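Local structure of pterin-4-alpha-carbinolamine dehydratase MoaB2 (Mycobacterium marinum, 3RFQ) at residues L92-G97 and D165-L170. The protein probably takes part in molybdenum cofactor biosynthesis, as a MogA/MoaB-family protein with a probable molybdopterin-binding domain. Sequence-based numbering, arbitrary orientation.
With NA (sodium ion), chain F.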
# COMPACT_ATOMS: atom_id res chain seq x y z
N LEU C 92 23.98 -14.07 -0.45
CA LEU C 92 23.27 -12.87 -0.90
C LEU C 92 24.18 -11.95 -1.68
O LEU C 92 25.21 -11.49 -1.16
CB LEU C 92 22.69 -12.11 0.30
CG LEU C 92 22.02 -10.75 -0.02
CD1 LEU C 92 20.92 -10.87 -1.10
CD2 LEU C 92 21.45 -10.07 1.21
N VAL C 93 23.83 -11.68 -2.93
CA VAL C 93 24.46 -10.62 -3.69
C VAL C 93 23.49 -9.42 -3.83
O VAL C 93 22.38 -9.59 -4.32
CB VAL C 93 24.94 -11.09 -5.09
CG1 VAL C 93 25.63 -9.90 -5.87
CG2 VAL C 93 25.90 -12.26 -4.96
N VAL C 94 23.93 -8.24 -3.40
CA VAL C 94 23.18 -7.02 -3.64
C VAL C 94 24.03 -6.22 -4.63
O VAL C 94 25.18 -5.92 -4.32
CB VAL C 94 22.97 -6.23 -2.31
CG1 VAL C 94 22.27 -4.92 -2.54
CG2 VAL C 94 22.19 -7.07 -1.29
N SER C 95 23.50 -5.93 -5.82
CA SER C 95 24.15 -5.00 -6.76
C SER C 95 23.51 -3.61 -6.61
O SER C 95 22.37 -3.50 -6.21
CB SER C 95 24.03 -5.49 -8.21
OG SER C 95 22.68 -5.47 -8.67
N VAL C 96 24.26 -2.56 -6.94
CA VAL C 96 23.77 -1.20 -6.83
C VAL C 96 24.05 -0.48 -8.15
O VAL C 96 25.23 -0.40 -8.61
CB VAL C 96 24.43 -0.47 -5.62
CG1 VAL C 96 24.32 1.05 -5.74
CG2 VAL C 96 23.73 -0.87 -4.37
N GLY C 97 22.99 0.02 -8.78
CA GLY C 97 23.15 0.77 -10.04
C GLY C 97 22.79 -0.01 -11.32
O GLY C 97 22.66 -1.26 -11.31
N ASP C 165 16.36 2.57 1.26
CA ASP C 165 14.99 2.08 1.31
C ASP C 165 14.88 0.63 0.81
O ASP C 165 14.16 -0.17 1.41
CB ASP C 165 14.04 3.02 0.56
CG ASP C 165 12.59 2.66 0.78
OD1 ASP C 165 12.08 2.83 1.91
OD2 ASP C 165 11.93 2.21 -0.19
N GLY C 166 15.62 0.29 -0.26
CA GLY C 166 15.70 -1.08 -0.76
C GLY C 166 16.13 -2.06 0.30
O GLY C 166 15.54 -3.13 0.42
N MET C 167 17.15 -1.71 1.08
CA MET C 167 17.67 -2.59 2.13
C MET C 167 16.67 -2.75 3.28
O MET C 167 16.55 -3.84 3.82
CB MET C 167 19.03 -2.09 2.67
CG MET C 167 20.22 -2.25 1.71
SD MET C 167 20.49 -3.94 1.10
CE MET C 167 20.81 -4.83 2.63
N ALA C 168 15.97 -1.68 3.65
CA ALA C 168 14.93 -1.75 4.69
C ALA C 168 13.85 -2.79 4.31
O ALA C 168 13.36 -3.58 5.14
CB ALA C 168 14.27 -0.37 4.90
N THR C 169 13.47 -2.77 3.04
CA THR C 169 12.49 -3.70 2.49
C THR C 169 13.05 -5.12 2.36
O THR C 169 12.35 -6.09 2.65
CB THR C 169 11.95 -3.15 1.12
OG1 THR C 169 11.16 -1.98 1.37
CG2 THR C 169 11.11 -4.17 0.40
N LEU C 170 14.32 -5.23 1.94
CA LEU C 170 14.95 -6.52 1.74
C LEU C 170 15.18 -7.31 3.06
O LEU C 170 15.05 -8.54 3.08
CB LEU C 170 16.29 -6.36 1.00
CG LEU C 170 16.93 -7.70 0.59
CD1 LEU C 170 16.00 -8.51 -0.34
CD2 LEU C 170 18.26 -7.46 -0.07
NA NA F . 9.64 1.95 3.14
O HOH W 1 11.25 0.16 3.11
O HOH W 2 8.09 -0.34 3.57
O HOH W 3 10.21 4.05 3.97
O HOH W 4 7.96 3.49 1.72
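Val94 splits its two methyls between Met167 and Leu170. CG2 of Val94 meets CD2 of Leu170 tip to tip at 4.1 Å. CG1 of Val94 lies 4.2 Å from SD of Met167, the two side chains meeting at a slant. CG of Met167 lies anti to the carbonyl carbon, and the bend at chi2 (-56°) carries the sulfur to the strand although CB does not point there. CD2 of Leu170 also faces CD2 of Leu92, at 4.3 Å. No hydrogen bond crosses the contact; it is apolar and buried. Strand 92-96 is a central parallel strand of the mixed sheet, between 31-38 and 151-156, and helix 160-180 runs nearly antiparallel to it across one face, at 158° between the local axes. This is alpha/beta layering within the probable molybdopterin-binding domain. Leu57 and Leu58 of helix 51-60 pack on Met167, while Val154 and Ile122 pack on Leu170. Away from the sheet, Asp165 OD1 binds a sodium ion at 2.9 Å. Ser129 and the Ser129 and Asp165 of a second subunit bind the same ion. Water 1, a sodium ligand, also lies 2.8 Å from Thr169 OG1, to which it is hydrogen-bonded.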